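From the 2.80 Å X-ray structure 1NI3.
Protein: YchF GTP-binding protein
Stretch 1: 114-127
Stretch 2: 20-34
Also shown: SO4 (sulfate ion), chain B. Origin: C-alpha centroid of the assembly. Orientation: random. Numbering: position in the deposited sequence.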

ATOM      1  N   ARG A 114       4.807  -9.597   8.031  1.00 41.72           N
ATOM      2  CA  ARG A 114       4.717  -8.730   9.198  1.00 44.56           C
ATOM      3  C   ARG A 114       5.520  -7.457   9.034  1.00 43.26           C
ATOM      4  O   ARG A 114       5.177  -6.427   9.594  1.00 45.73           O
ATOM      5  CB  ARG A 114       5.211  -9.473  10.455  1.00 47.14           C
ATOM      6  CG  ARG A 114       4.352 -10.647  10.887  1.00 52.61           C
ATOM      7  CD  ARG A 114       5.010 -11.477  11.984  1.00 54.60           C
ATOM      8  NE  ARG A 114       4.170 -12.604  12.393  1.00 57.33           N
ATOM      9  CZ  ARG A 114       3.140 -12.502  13.229  1.00 60.14           C
ATOM     10  NH1 ARG A 114       2.822 -11.324  13.758  1.00 60.13           N
ATOM     11  NH2 ARG A 114       2.418 -13.574  13.528  1.00 62.46           N
ATOM     12  N   ALA A 115       6.588  -7.531   8.262  1.00 41.69           N
ATOM     13  CA  ALA A 115       7.437  -6.367   8.091  1.00 43.16           C
ATOM     14  C   ALA A 115       6.877  -5.405   7.061  1.00 43.38           C
ATOM     15  O   ALA A 115       7.501  -4.400   6.718  1.00 47.61           O
ATOM     16  CB  ALA A 115       8.834  -6.804   7.682  1.00 45.16           C
ATOM     17  N   VAL A 116       5.680  -5.704   6.584  1.00 41.11           N
ATOM     18  CA  VAL A 116       5.044  -4.893   5.552  1.00 39.74           C
ATOM     19  C   VAL A 116       3.810  -4.149   6.120  1.00 40.65           C
ATOM     20  O   VAL A 116       3.409  -4.389   7.265  1.00 41.34           O
ATOM     21  CB  VAL A 116       4.711  -5.826   4.349  1.00 38.89           C
ATOM     22  CG1 VAL A 116       3.216  -5.927   4.109  1.00 37.58           C
ATOM     23  CG2 VAL A 116       5.479  -5.385   3.132  1.00 37.02           C
ATOM     24  N   ASP A 117       3.212  -3.238   5.350  1.00 40.14           N
ATOM     25  CA  ASP A 117       2.062  -2.467   5.851  1.00 37.26           C
ATOM     26  C   ASP A 117       0.778  -2.568   5.020  1.00 36.92           C
ATOM     27  O   ASP A 117      -0.295  -2.213   5.500  1.00 37.33           O
ATOM     28  CB  ASP A 117       2.462  -1.005   5.965  1.00 37.92           C
ATOM     29  CG  ASP A 117       3.722  -0.826   6.748  1.00 40.21           C
ATOM     30  OD1 ASP A 117       3.626  -0.694   7.993  1.00 39.78           O
ATOM     31  OD2 ASP A 117       4.813  -0.846   6.130  1.00 39.88           O
ATOM     32  N   ALA A 118       0.899  -3.032   3.776  1.00 35.87           N
ATOM     33  CA  ALA A 118      -0.235  -3.205   2.872  1.00 34.91           C
ATOM     34  C   ALA A 118       0.007  -4.440   2.009  1.00 33.81           C
ATOM     35  O   ALA A 118       1.053  -4.574   1.371  1.00 34.34           O
ATOM     36  CB  ALA A 118      -0.402  -1.967   2.012  1.00 38.91           C
ATOM     37  N   ILE A 119      -0.981  -5.324   1.991  1.00 29.99           N
ATOM     38  CA  ILE A 119      -0.904  -6.565   1.246  1.00 28.82           C
ATOM     39  C   ILE A 119      -1.536  -6.553  -0.140  1.00 31.89           C
ATOM     40  O   ILE A 119      -2.642  -6.043  -0.346  1.00 33.94           O
ATOM     41  CB  ILE A 119      -1.557  -7.717   2.053  1.00 30.53           C
ATOM     42  CG1 ILE A 119      -0.615  -8.190   3.144  1.00 28.03           C
ATOM     43  CG2 ILE A 119      -1.908  -8.882   1.149  1.00 32.52           C
ATOM     44  CD1 ILE A 119      -1.124  -9.353   3.885  1.00 27.67           C
ATOM     45  N   TYR A 120      -0.805  -7.122  -1.087  1.00 32.91           N
ATOM     46  CA  TYR A 120      -1.267  -7.246  -2.455  1.00 35.02           C
ATOM     47  C   TYR A 120      -1.568  -8.729  -2.615  1.00 38.62           C
ATOM     48  O   TYR A 120      -0.659  -9.517  -2.854  1.00 43.05           O
ATOM     49  CB  TYR A 120      -0.157  -6.856  -3.412  1.00 33.79           C
ATOM     50  CG  TYR A 120      -0.138  -5.384  -3.745  1.00 36.40           C
ATOM     51  CD1 TYR A 120      -1.257  -4.773  -4.273  1.00 37.32           C
ATOM     52  CD2 TYR A 120       1.018  -4.621  -3.595  1.00 36.65           C
ATOM     53  CE1 TYR A 120      -1.240  -3.449  -4.655  1.00 39.13           C
ATOM     54  CE2 TYR A 120       1.058  -3.288  -3.977  1.00 35.30           C
ATOM     55  CZ  TYR A 120      -0.081  -2.709  -4.510  1.00 38.06           C
ATOM     56  OH  TYR A 120      -0.080  -1.403  -4.923  1.00 39.89           O
ATOM     57  N   GLN A 121      -2.832  -9.116  -2.487  1.00 40.38           N
ATOM     58  CA  GLN A 121      -3.220 -10.524  -2.584  1.00 40.04           C
ATOM     59  C   GLN A 121      -3.602 -10.972  -3.975  1.00 39.88           C
ATOM     60  O   GLN A 121      -4.681 -10.653  -4.467  1.00 38.79           O
ATOM     61  CB  GLN A 121      -4.378 -10.811  -1.624  1.00 41.04           C
ATOM     62  CG  GLN A 121      -4.822 -12.267  -1.571  1.00 43.67           C
ATOM     63  CD  GLN A 121      -5.388 -12.626  -0.212  1.00 47.45           C
ATOM     64  OE1 GLN A 121      -6.263 -13.486  -0.086  1.00 51.68           O
ATOM     65  NE2 GLN A 121      -4.877 -11.971   0.821  1.00 49.49           N
ATOM     66  N   VAL A 122      -2.716 -11.744  -4.592  1.00 39.68           N
ATOM     67  CA  VAL A 122      -2.945 -12.246  -5.939  1.00 41.64           C
ATOM     68  C   VAL A 122      -3.912 -13.437  -6.027  1.00 45.30           C
ATOM     69  O   VAL A 122      -3.556 -14.563  -5.676  1.00 47.31           O
ATOM     70  CB  VAL A 122      -1.639 -12.678  -6.584  1.00 38.20           C
ATOM     71  CG1 VAL A 122      -1.897 -13.112  -8.003  1.00 34.07           C
ATOM     72  CG2 VAL A 122      -0.642 -11.541  -6.520  1.00 37.62           C
ATOM     73  N   VAL A 123      -5.123 -13.191  -6.523  1.00 45.92           N
ATOM     74  CA  VAL A 123      -6.126 -14.247  -6.670  1.00 48.37           C
ATOM     75  C   VAL A 123      -6.024 -14.875  -8.064  1.00 49.39           C
ATOM     76  O   VAL A 123      -5.971 -14.168  -9.073  1.00 50.11           O
ATOM     77  CB  VAL A 123      -7.562 -13.693  -6.468  1.00 49.98           C
ATOM     78  CG1 VAL A 123      -8.581 -14.815  -6.588  1.00 47.86           C
ATOM     79  CG2 VAL A 123      -7.676 -13.027  -5.104  1.00 49.57           C
ATOM     80  N   ARG A 124      -5.994 -16.203  -8.118  1.00 49.91           N
ATOM     81  CA  ARG A 124      -5.894 -16.904  -9.396  1.00 49.10           C
ATOM     82  C   ARG A 124      -7.246 -17.136 -10.050  1.00 49.23           C
ATOM     83  O   ARG A 124      -8.174 -17.643  -9.421  1.00 48.74           O
ATOM     84  CB  ARG A 124      -5.175 -18.235  -9.212  1.00 47.52           C
ATOM     85  CG  ARG A 124      -5.134 -19.081 -10.464  1.00 49.55           C
ATOM     86  CD  ARG A 124      -4.180 -20.239 -10.281  1.00 53.37           C
ATOM     87  NE  ARG A 124      -3.998 -20.986 -11.515  1.00 57.63           N
ATOM     88  CZ  ARG A 124      -3.039 -21.886 -11.699  1.00 60.80           C
ATOM     89  NH1 ARG A 124      -2.177 -22.141 -10.722  1.00 63.82           N
ATOM     90  NH2 ARG A 124      -2.936 -22.530 -12.856  1.00 64.01           N
ATOM     91  N   ALA A 125      -7.338 -16.768 -11.324  1.00 51.67           N
ATOM     92  CA  ALA A 125      -8.567 -16.916 -12.096  1.00 53.70           C
ATOM     93  C   ALA A 125      -8.207 -17.508 -13.453  1.00 57.69           C
ATOM     94  O   ALA A 125      -8.864 -17.245 -14.459  1.00 60.41           O
ATOM     95  CB  ALA A 125      -9.229 -15.571 -12.292  1.00 52.67           C
ATOM     96  N   PHE A 126      -7.150 -18.302 -13.479  1.00 59.41           N
ATOM     97  CA  PHE A 126      -6.730 -18.937 -14.701  1.00 62.98           C
ATOM     98  C   PHE A 126      -6.427 -20.376 -14.348  1.00 69.25           C
ATOM     99  O   PHE A 126      -6.160 -20.695 -13.188  1.00 70.41           O
ATOM    100  CB  PHE A 126      -5.491 -18.245 -15.251  1.00 60.18           C
ATOM    101  CG  PHE A 126      -4.282 -18.382 -14.378  1.00 57.77           C
ATOM    102  CD1 PHE A 126      -3.382 -19.415 -14.575  1.00 54.98           C
ATOM    103  CD2 PHE A 126      -4.032 -17.468 -13.366  1.00 57.47           C
ATOM    104  CE1 PHE A 126      -2.256 -19.537 -13.766  1.00 53.15           C
ATOM    105  CE2 PHE A 126      -2.907 -17.590 -12.557  1.00 54.68           C
ATOM    106  CZ  PHE A 126      -2.017 -18.626 -12.765  1.00 51.69           C
ATOM    107  N   ASP A 127      -6.476 -21.246 -15.351  1.00 77.14           N
ATOM    108  CA  ASP A 127      -6.198 -22.669 -15.157  1.00 83.41           C
ATOM    109  C   ASP A 127      -5.369 -23.262 -16.299  1.00 88.01           C
ATOM    110  O   ASP A 127      -5.298 -24.477 -16.452  1.00 88.80           O
ATOM    111  CB  ASP A 127      -7.522 -23.438 -14.970  1.00 83.07           C
ATOM    112  CG  ASP A 127      -8.640 -22.929 -15.879  1.00 83.31           C
ATOM    113  OD1 ASP A 127      -9.791 -23.387 -15.719  1.00 82.88           O
ATOM    114  OD2 ASP A 127      -8.367 -22.082 -16.761  1.00 82.53           O
TER
HETATM  115  S   SO4 B 393       3.760 -18.023  -8.085  1.00 59.64           S
HETATM  116  O1  SO4 B 393       2.788 -17.421  -7.153  1.00 54.39           O
HETATM  117  O2  SO4 B 393       4.850 -17.063  -8.363  1.00 52.20           O
HETATM  118  O3  SO4 B 393       3.076 -18.393  -9.340  1.00 51.48           O
HETATM  119  O4  SO4 B 393       4.337 -19.236  -7.472  1.00 61.73           O
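Stretch 2 (20-34) NLKTGIVGMPNVGKS

Parallel strands that flank a phosphate-binding loop commonly combine a hydrophobic packing surface with a regular ladder of backbone hydrogen bonds, and the YchF GTP-binding protein offers a compact example. The apolar centre lies around Val122. Its CG1 meets Val31 CG2 at 3.5 Å, while its CG2 lies 3.9 Å from Ile25 CG2, so the two methyls of one valine touch both the strand of stretch 2 and the loop that follows it. On the face shared by Tyr120 and Ile25, contact continues more loosely, with Tyr120 CB 4.3 Å from Ile25 CG1. The opposite face carries Ile119 and Val26, whose CG2 and CB atoms approach to 3.6 Å.

Between these two layers runs the backbone. Residues 22-27 are extended and run in the same direction as strand 118-124, the axes approaching to 4.5 Å and crossing at -29°. Ile119 pairs with Gly24, Tyr120 with Ile25 and Gln121 with Val26, the last two pairs each 4.7 Å apart from CA to CA. As expected for parallel strands, the bonds step alternately from one strand to the other: Gly24 N donates to Ala118 O (3.0 Å), Tyr120 N to Gly24 O (3.0 Å), Val26 N to Tyr120 O (2.8 Å) and Val122 N to Val26 O (2.9 Å). Gly24 leaves room where Val116 folds over the strand: Val116 CG2 is 3.2 Å from Gly24 N, and a CB on the glycine would come tightly against that same methyl.

Toward the beginning of the strands the contact becomes polar. Asp117 grips Lys22 through two groups, its backbone N donating to Lys22 O at 2.8 Å and its carboxylate OD2 accepting from Lys22 N at 3.0 Å in a nearly straight bond. The aliphatic part of the lysine lies nearby, with Lys22 CD 3.7 Å from Ala115 O.

At the other end, stretch 2 leaves the strand and turns through a loop into a helix that begins at Lys33, with Gly32 as its N-cap. Arg124 reaches this loop with an extended side chain; its NH1 makes a weak hydrogen bond to Asn30 O at 2.8 Å, and its NE is held by Phe126 O at 2.7 Å. The Phe126 ring presents its edge to Val31 O, 3.5 Å from CE2. Beyond this edge, the loop wraps a sulfate ion, to which Val31 N donates at 2.9 Å from O1 and Gly32 N at 2.8 Å from O3.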

ATOM      1  N   ASN A  20       7.735   6.115   5.346  1.00 59.52           N
ATOM      2  CA  ASN A  20       8.264   4.990   4.581  1.00 58.80           C
ATOM      3  C   ASN A  20       7.524   3.689   4.878  1.00 55.62           C
ATOM      4  O   ASN A  20       8.074   2.792   5.514  1.00 52.78           O
ATOM      5  CB  ASN A  20       9.744   4.813   4.878  1.00 63.07           C
ATOM      6  CG  ASN A  20      10.029   4.873   6.346  1.00 70.74           C
ATOM      7  OD1 ASN A  20      10.169   5.951   6.915  1.00 75.42           O
ATOM      8  ND2 ASN A  20      10.088   3.709   6.986  1.00 75.24           N
ATOM      9  N   LEU A  21       6.277   3.603   4.419  1.00 53.21           N
ATOM     10  CA  LEU A  21       5.440   2.416   4.596  1.00 49.58           C
ATOM     11  C   LEU A  21       5.650   1.572   3.334  1.00 50.56           C
ATOM     12  O   LEU A  21       5.885   2.124   2.257  1.00 54.51           O
ATOM     13  CB  LEU A  21       3.972   2.836   4.701  1.00 44.17           C
ATOM     14  CG  LEU A  21       3.675   3.823   5.824  1.00 41.29           C
ATOM     15  CD1 LEU A  21       2.215   4.290   5.834  1.00 37.06           C
ATOM     16  CD2 LEU A  21       4.024   3.121   7.110  1.00 40.89           C
ATOM     17  N   LYS A  22       5.586   0.249   3.448  1.00 47.45           N
ATOM     18  CA  LYS A  22       5.789  -0.605   2.274  1.00 45.10           C
ATOM     19  C   LYS A  22       4.666  -1.639   2.085  1.00 43.26           C
ATOM     20  O   LYS A  22       3.883  -1.889   3.000  1.00 41.44           O
ATOM     21  CB  LYS A  22       7.147  -1.304   2.391  1.00 46.01           C
ATOM     22  CG  LYS A  22       7.375  -2.012   3.730  1.00 50.13           C
ATOM     23  CD  LYS A  22       8.847  -2.312   4.032  1.00 51.05           C
ATOM     24  CE  LYS A  22       9.643  -1.039   4.355  1.00 52.09           C
ATOM     25  NZ  LYS A  22       9.705  -0.084   3.206  1.00 52.66           N
ATOM     26  N   THR A  23       4.577  -2.215   0.887  1.00 40.51           N
ATOM     27  CA  THR A  23       3.560  -3.217   0.582  1.00 38.01           C
ATOM     28  C   THR A  23       4.288  -4.477   0.129  1.00 38.25           C
ATOM     29  O   THR A  23       5.355  -4.391  -0.490  1.00 36.84           O
ATOM     30  CB  THR A  23       2.652  -2.787  -0.584  1.00 37.55           C
ATOM     31  OG1 THR A  23       3.394  -2.813  -1.810  1.00 38.62           O
ATOM     32  CG2 THR A  23       2.135  -1.380  -0.372  1.00 32.57           C
ATOM     33  N   GLY A  24       3.717  -5.642   0.435  1.00 34.38           N
ATOM     34  CA  GLY A  24       4.330  -6.903   0.040  1.00 32.74           C
ATOM     35  C   GLY A  24       3.331  -7.718  -0.750  1.00 34.40           C
ATOM     36  O   GLY A  24       2.128  -7.583  -0.531  1.00 35.35           O
ATOM     37  N   ILE A  25       3.812  -8.530  -1.688  1.00 34.55           N
ATOM     38  CA  ILE A  25       2.924  -9.362  -2.498  1.00 35.83           C
ATOM     39  C   ILE A  25       2.623 -10.734  -1.864  1.00 41.28           C
ATOM     40  O   ILE A  25       3.511 -11.576  -1.697  1.00 44.11           O
ATOM     41  CB  ILE A  25       3.519  -9.600  -3.874  1.00 32.97           C
ATOM     42  CG1 ILE A  25       3.788  -8.249  -4.531  1.00 35.22           C
ATOM     43  CG2 ILE A  25       2.595 -10.497  -4.709  1.00 29.25           C
ATOM     44  CD1 ILE A  25       4.204  -8.321  -5.992  1.00 35.33           C
ATOM     45  N   VAL A  26       1.355 -10.945  -1.533  1.00 41.93           N
ATOM     46  CA  VAL A  26       0.874 -12.169  -0.907  1.00 41.66           C
ATOM     47  C   VAL A  26       0.074 -13.017  -1.891  1.00 47.64           C
ATOM     48  O   VAL A  26      -0.706 -12.498  -2.700  1.00 51.77           O
ATOM     49  CB  VAL A  26      -0.036 -11.836   0.292  1.00 37.49           C
ATOM     50  CG1 VAL A  26      -1.002 -12.978   0.562  1.00 36.92           C
ATOM     51  CG2 VAL A  26       0.820 -11.539   1.506  1.00 33.44           C
ATOM     52  N   GLY A  27       0.244 -14.331  -1.802  1.00 50.14           N
ATOM     53  CA  GLY A  27      -0.486 -15.211  -2.695  1.00 51.24           C
ATOM     54  C   GLY A  27      -0.294 -16.690  -2.433  1.00 51.50           C
ATOM     55  O   GLY A  27       0.615 -17.096  -1.722  1.00 54.94           O
HETATM   56  N   MSE A  28      -1.164 -17.497  -3.019  1.00 54.75           N
HETATM   57  CA  MSE A  28      -1.084 -18.931  -2.866  1.00 56.74           C
HETATM   58  C   MSE A  28      -0.100 -19.442  -3.912  1.00 55.71           C
HETATM   59  O   MSE A  28       0.015 -18.870  -4.984  1.00 57.95           O
HETATM   60  CB  MSE A  28      -2.466 -19.549  -3.084  1.00 61.81           C
HETATM   61  CG  MSE A  28      -2.698 -20.815  -2.309  1.00 71.59           C
HETATM   62 SE   MSE A  28      -2.410 -20.565  -0.394  1.00 82.97          SE
HETATM   63  CE  MSE A  28      -4.222 -20.101   0.098  1.00 78.60           C
ATOM     64  N   PRO A  29       0.636 -20.521  -3.602  1.00 54.79           N
ATOM     65  CA  PRO A  29       1.611 -21.094  -4.539  1.00 51.71           C
ATOM     66  C   PRO A  29       1.083 -21.190  -5.963  1.00 49.95           C
ATOM     67  O   PRO A  29      -0.023 -21.679  -6.182  1.00 50.55           O
ATOM     68  CB  PRO A  29       1.889 -22.469  -3.942  1.00 53.44           C
ATOM     69  CG  PRO A  29       1.803 -22.193  -2.461  1.00 57.20           C
ATOM     70  CD  PRO A  29       0.594 -21.289  -2.345  1.00 55.65           C
ATOM     71  N   ASN A  30       1.867 -20.701  -6.918  1.00 48.14           N
ATOM     72  CA  ASN A  30       1.505 -20.728  -8.340  1.00 49.14           C
ATOM     73  C   ASN A  30       0.352 -19.835  -8.789  1.00 47.57           C
ATOM     74  O   ASN A  30      -0.606 -20.325  -9.374  1.00 47.71           O
ATOM     75  CB  ASN A  30       1.220 -22.167  -8.803  1.00 50.91           C
ATOM     76  CG  ASN A  30       2.426 -23.080  -8.657  1.00 54.99           C
ATOM     77  OD1 ASN A  30       3.412 -22.961  -9.391  1.00 55.62           O
ATOM     78  ND2 ASN A  30       2.349 -24.007  -7.706  1.00 56.49           N
ATOM     79  N   VAL A  31       0.437 -18.529  -8.536  1.00 46.48           N
ATOM     80  CA  VAL A  31      -0.628 -17.616  -8.970  1.00 45.17           C
ATOM     81  C   VAL A  31      -0.114 -16.471  -9.850  1.00 45.06           C
ATOM     82  O   VAL A  31      -0.903 -15.687 -10.382  1.00 45.81           O
ATOM     83  CB  VAL A  31      -1.395 -16.996  -7.774  1.00 43.81           C
ATOM     84  CG1 VAL A  31      -2.045 -18.091  -6.951  1.00 39.13           C
ATOM     85  CG2 VAL A  31      -0.454 -16.164  -6.933  1.00 44.37           C
ATOM     86  N   GLY A  32       1.205 -16.376 -10.005  1.00 45.24           N
ATOM     87  CA  GLY A  32       1.785 -15.321 -10.822  1.00 44.35           C
ATOM     88  C   GLY A  32       2.568 -14.320  -9.989  1.00 46.38           C
ATOM     89  O   GLY A  32       3.015 -13.288 -10.503  1.00 46.40           O
ATOM     90  N   LYS A  33       2.747 -14.630  -8.706  1.00 44.37           N
ATOM     91  CA  LYS A  33       3.478 -13.762  -7.805  1.00 43.32           C
ATOM     92  C   LYS A  33       4.851 -13.355  -8.307  1.00 44.22           C
ATOM     93  O   LYS A  33       5.178 -12.176  -8.340  1.00 45.66           O
ATOM     94  CB  LYS A  33       3.618 -14.425  -6.429  1.00 42.07           C
ATOM     95  CG  LYS A  33       2.323 -14.583  -5.648  1.00 46.34           C
ATOM     96  CD  LYS A  33       2.594 -14.968  -4.189  1.00 48.64           C
ATOM     97  CE  LYS A  33       3.208 -16.361  -4.055  1.00 47.84           C
ATOM     98  NZ  LYS A  33       2.191 -17.442  -4.207  1.00 48.41           N
ATOM     99  N   SER A  34       5.658 -14.330  -8.691  1.00 46.82           N
ATOM    100  CA  SER A  34       7.005 -14.035  -9.160  1.00 49.98           C
ATOM    101  C   SER A  34       7.009 -13.348 -10.500  1.00 49.28           C
ATOM    102  O   SER A  34       7.804 -12.438 -10.740  1.00 51.04           O
ATOM    103  CB  SER A  34       7.826 -15.315  -9.258  1.00 56.21           C
ATOM    104  OG  SER A  34       8.009 -15.890  -7.969  1.00 65.30           O
TER